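PDB 3ACD: hypoxanthine-guanine phosphoribosyltransferase, which probably converts hypoxanthine or guanine and 5-phospho-alpha-D-ribose 1-diphosphate into IMP or GMP in magnesium-dependent purine salvage. Local coordinates for residues Y155-R163 and N169-R177. Sequence-based numbering, arbitrary orientation.
Sequences YVYGYGLDR and NLPFITSIR. With IMP (inosinic acid), chain B.
Tyr157 and Thr174 meet at the apolar centre. CG2 of Thr174 lies over one face of the Tyr157 ring, 3.5 Å from the centroid and 24° off its normal, in a CH-pi contact. Arg163 NE lies over the opposite face. Tyr157 CE1 also meets Leu170 CD2, and CE2 packs on Ile176 CG2 at 3.5 Å. Tyr157 CG sits between the backbone N and the carbonyl carbon (chi1 61°), which sets the ring beside Thr174 CG2. Ile173 works on the other side of the strand pair: its CD1 reaches Tyr159 CB, and its CG2 packs on Val156 CB.

Further out, the backbones pair antiparallel. Tyr157 and Thr174 are a hydrogen-bonded pair (Tyr157 N to Thr174 O 2.9 Å, Thr174 N to Tyr157 O 3.0 Å). Tyr159 N, in the type I' turn Gly158-Leu161, gives a shorter bond, 2.7 Å, to Leu170 O. The bond from Ile176 N to Tyr155 O is weak, but a water also joins Tyr155 N to Ile176 O.

The polar edge is the purine site. Val156 N donates to IMP O6, and Val156 O accepts from IMP N1 at 2.6 Å, a pairing that probably selects the 6-oxopurine edge. The Tyr155 ring lies nearly parallel to the base, with IMP N1 over one face near the rim. Its OH is held by Asp162 O. The strand pair is consistent with the hood of a type I phosphoribosyltransferase, which covers the purine.

Thr174 OG1 is hydrogen-bonded to Gly8 N and Gln13 OE1; Arg163 NE forms a salt bridge with Asp167. Tyr159 OH is hydrogen-bonded to Asp54 of helix 49-56, while Tyr159 and Ile173 both pack on Ile19 of helix 16-33. Val156 and Leu161 rest on Ile104 of strand 104-105, an outermost strand of the parallel sheet within this chain.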
loop_
_atom_site.group_PDB
_atom_site.type_symbol
_atom_site.label_atom_id
_atom_site.label_comp_id
_atom_site.label_asym_id
_atom_site.label_seq_id
_atom_site.Cartn_x
_atom_site.Cartn_y
_atom_site.Cartn_z
ATOM N N TYR A 155 21.309 0.818 7.803
ATOM C CA TYR A 155 20.046 0.091 7.797
ATOM C C TYR A 155 18.953 1.089 8.136
ATOM O O TYR A 155 18.907 1.617 9.250
ATOM C CB TYR A 155 20.014 -1.034 8.831
ATOM C CG TYR A 155 18.771 -1.888 8.677
ATOM C CD1 TYR A 155 18.711 -2.885 7.707
ATOM C CD2 TYR A 155 17.623 -1.631 9.428
ATOM C CE1 TYR A 155 17.544 -3.602 7.478
ATOM C CE2 TYR A 155 16.442 -2.343 9.207
ATOM C CZ TYR A 155 16.412 -3.326 8.226
ATOM O OH TYR A 155 15.248 -4.013 7.961
ATOM N N VAL A 156 18.076 1.345 7.174
ATOM C CA VAL A 156 16.991 2.291 7.368
ATOM C C VAL A 156 15.655 1.586 7.586
ATOM O O VAL A 156 15.498 0.404 7.278
ATOM C CB VAL A 156 16.858 3.239 6.151
ATOM C CG1 VAL A 156 18.149 4.029 5.960
ATOM C CG2 VAL A 156 16.539 2.437 4.892
ATOM N N TYR A 157 14.691 2.320 8.127
ATOM C CA TYR A 157 13.367 1.765 8.353
ATOM C C TYR A 157 12.352 2.894 8.461
ATOM O O TYR A 157 12.723 4.065 8.553
ATOM C CB TYR A 157 13.359 0.867 9.601
ATOM C CG TYR A 157 13.731 1.550 10.897
ATOM C CD1 TYR A 157 12.750 2.069 11.741
ATOM C CD2 TYR A 157 15.066 1.668 11.287
ATOM C CE1 TYR A 157 13.090 2.685 12.947
ATOM C CE2 TYR A 157 15.416 2.285 12.487
ATOM C CZ TYR A 157 14.424 2.790 13.312
ATOM O OH TYR A 157 14.769 3.405 14.495
ATOM N N GLY A 158 11.074 2.530 8.423
ATOM C CA GLY A 158 10.010 3.514 8.474
ATOM C C GLY A 158 9.448 3.697 7.074
ATOM O O GLY A 158 10.032 3.212 6.105
ATOM N N TYR A 159 8.311 4.380 6.964
ATOM C CA TYR A 159 7.684 4.638 5.668
ATOM C C TYR A 159 7.570 3.344 4.846
ATOM O O TYR A 159 7.919 3.313 3.663
ATOM C CB TYR A 159 8.507 5.687 4.899
ATOM C CG TYR A 159 7.799 6.319 3.714
ATOM C CD1 TYR A 159 6.831 7.314 3.895
ATOM C CD2 TYR A 159 8.090 5.916 2.412
ATOM C CE1 TYR A 159 6.174 7.892 2.798
ATOM C CE2 TYR A 159 7.442 6.479 1.317
ATOM C CZ TYR A 159 6.486 7.464 1.512
ATOM O OH TYR A 159 5.842 7.999 0.417
ATOM N N GLY A 160 7.090 2.279 5.483
ATOM C CA GLY A 160 6.929 1.010 4.790
ATOM C C GLY A 160 8.035 -0.003 5.031
ATOM O O GLY A 160 7.795 -1.213 5.006
ATOM N N LEU A 161 9.251 0.486 5.261
ATOM C CA LEU A 161 10.392 -0.391 5.497
ATOM C C LEU A 161 10.401 -0.834 6.953
ATOM O O LEU A 161 10.171 -0.036 7.861
ATOM C CB LEU A 161 11.699 0.325 5.138
ATOM C CG LEU A 161 11.943 0.585 3.642
ATOM C CD1 LEU A 161 10.897 1.543 3.099
ATOM C CD2 LEU A 161 13.339 1.169 3.441
ATOM N N ASP A 162 10.683 -2.113 7.171
ATOM C CA ASP A 162 10.669 -2.671 8.514
ATOM C C ASP A 162 12.006 -2.870 9.203
ATOM O O ASP A 162 13.076 -2.825 8.592
ATOM C CB ASP A 162 9.968 -4.028 8.494
ATOM C CG ASP A 162 10.822 -5.104 7.843
ATOM O OD1 ASP A 162 11.178 -4.941 6.660
ATOM O OD2 ASP A 162 11.146 -6.103 8.516
ATOM N N ARG A 163 11.895 -3.102 10.503
ATOM C CA ARG A 163 13.011 -3.404 11.379
ATOM C C ARG A 163 12.436 -4.602 12.130
ATOM O O ARG A 163 11.705 -4.445 13.107
ATOM C CB ARG A 163 13.289 -2.238 12.333
ATOM C CG ARG A 163 14.435 -2.499 13.289
ATOM C CD ARG A 163 14.890 -1.236 14.005
ATOM N NE ARG A 163 13.808 -0.579 14.733
ATOM C CZ ARG A 163 13.998 0.282 15.729
ATOM N NH1 ARG A 163 15.231 0.586 16.118
ATOM N NH2 ARG A 163 12.962 0.841 16.336
ATOM N N ASN A 169 5.207 1.609 10.049
ATOM C CA ASN A 169 4.249 2.699 10.198
ATOM C C ASN A 169 4.803 4.094 10.491
ATOM O O ASN A 169 4.043 5.057 10.544
ATOM C CB ASN A 169 3.190 2.317 11.248
ATOM C CG ASN A 169 3.791 1.998 12.610
ATOM O OD1 ASN A 169 4.826 1.338 12.712
ATOM N ND2 ASN A 169 3.124 2.445 13.665
ATOM N N LEU A 170 6.114 4.215 10.675
ATOM C CA LEU A 170 6.707 5.531 10.914
ATOM C C LEU A 170 6.498 6.352 9.641
ATOM O O LEU A 170 6.760 5.875 8.536
ATOM C CB LEU A 170 8.206 5.403 11.224
ATOM C CG LEU A 170 8.632 5.218 12.688
ATOM C CD1 LEU A 170 7.799 4.147 13.366
ATOM C CD2 LEU A 170 10.117 4.868 12.734
ATOM N N PRO A 171 6.009 7.594 9.774
ATOM C CA PRO A 171 5.779 8.437 8.595
ATOM C C PRO A 171 7.050 8.988 7.952
ATOM O O PRO A 171 7.002 9.613 6.889
ATOM C CB PRO A 171 4.865 9.536 9.134
ATOM C CG PRO A 171 5.328 9.683 10.549
ATOM C CD PRO A 171 5.512 8.250 10.998
ATOM N N PHE A 172 8.186 8.740 8.592
ATOM C CA PHE A 172 9.466 9.219 8.088
ATOM C C PHE A 172 10.471 8.082 7.953
ATOM O O PHE A 172 10.226 6.960 8.398
ATOM C CB PHE A 172 10.019 10.291 9.034
ATOM C CG PHE A 172 10.038 9.869 10.480
ATOM C CD1 PHE A 172 10.975 8.945 10.942
ATOM C CD2 PHE A 172 9.090 10.362 11.371
ATOM C CE1 PHE A 172 10.963 8.517 12.271
ATOM C CE2 PHE A 172 9.068 9.940 12.703
ATOM C CZ PHE A 172 10.006 9.015 13.153
ATOM N N ILE A 173 11.599 8.380 7.321
ATOM C CA ILE A 173 12.657 7.397 7.155
ATOM C C ILE A 173 13.706 7.692 8.220
ATOM O O ILE A 173 14.125 8.838 8.385
ATOM C CB ILE A 173 13.323 7.495 5.750
ATOM C CG1 ILE A 173 12.453 6.790 4.705
ATOM C CG2 ILE A 173 14.722 6.881 5.781
ATOM C CD1 ILE A 173 12.354 5.286 4.896
ATOM N N THR A 174 14.109 6.660 8.953
ATOM C CA THR A 174 15.127 6.816 9.982
ATOM C C THR A 174 16.082 5.629 9.898
ATOM O O THR A 174 15.983 4.815 8.978
ATOM C CB THR A 174 14.494 6.925 11.394
ATOM O OG1 THR A 174 15.522 7.159 12.366
ATOM C CG2 THR A 174 13.740 5.667 11.749
ATOM N N SER A 175 17.006 5.523 10.844
ATOM C CA SER A 175 17.973 4.436 10.812
ATOM C C SER A 175 18.589 4.171 12.175
ATOM O O SER A 175 18.387 4.933 13.119
ATOM C CB SER A 175 19.094 4.774 9.824
ATOM O OG SER A 175 19.738 5.987 10.200
ATOM N N ILE A 176 19.347 3.083 12.259
ATOM C CA ILE A 176 20.030 2.707 13.492
ATOM C C ILE A 176 21.525 2.799 13.226
ATOM O O ILE A 176 21.950 2.977 12.083
ATOM C CB ILE A 176 19.708 1.257 13.910
ATOM C CG1 ILE A 176 20.104 0.296 12.784
ATOM C CG2 ILE A 176 18.232 1.124 14.249
ATOM C CD1 ILE A 176 19.896 -1.170 13.112
ATOM N N ARG A 177 22.321 2.683 14.280
ATOM C CA ARG A 177 23.767 2.735 14.132
ATOM C C ARG A 177 24.273 1.336 13.813
ATOM O O ARG A 177 23.716 0.343 14.283
ATOM C CB ARG A 177 24.416 3.246 15.419
ATOM C CG ARG A 177 24.036 4.672 15.766
ATOM C CD ARG A 177 24.728 5.136 17.037
ATOM N NE ARG A 177 24.384 6.516 17.365
ATOM C CZ ARG A 177 24.844 7.167 18.428
ATOM N NH1 ARG A 177 25.672 6.562 19.269
ATOM N NH2 ARG A 177 24.474 8.421 18.652
HETATM P P IMP B . 18.883 -6.005 -2.384
HETATM O O1P IMP B . 20.167 -6.222 -1.686
HETATM O O2P IMP B . 18.520 -7.308 -3.245
HETATM O O3P IMP B . 19.011 -4.724 -3.354
HETATM O "O5'" IMP B . 17.741 -5.726 -1.268
HETATM C "C5'" IMP B . 16.407 -6.161 -1.522
HETATM C "C4'" IMP B . 15.492 -5.867 -0.331
HETATM O "O4'" IMP B . 16.256 -5.806 0.912
HETATM C "C3'" IMP B . 14.888 -4.448 -0.447
HETATM O "O3'" IMP B . 13.764 -4.421 -1.327
HETATM C "C2'" IMP B . 14.476 -4.195 1.013
HETATM O "O2'" IMP B . 13.194 -4.765 1.298
HETATM C "C1'" IMP B . 15.580 -4.905 1.815
HETATM N N9 IMP B . 16.514 -3.893 2.362
HETATM C C8 IMP B . 17.778 -3.588 1.912
HETATM N N7 IMP B . 18.298 -2.637 2.641
HETATM C C5 IMP B . 17.409 -2.271 3.588
HETATM C C6 IMP B . 17.400 -1.312 4.653
HETATM O O6 IMP B . 18.360 -0.586 4.848
HETATM N N1 IMP B . 16.279 -1.222 5.441
HETATM C C2 IMP B . 15.188 -2.036 5.224
HETATM N N3 IMP B . 15.184 -2.924 4.253
HETATM C C4 IMP B . 16.252 -3.075 3.421
HETATM O O HOH W 1 23.157 1.345 10.200
#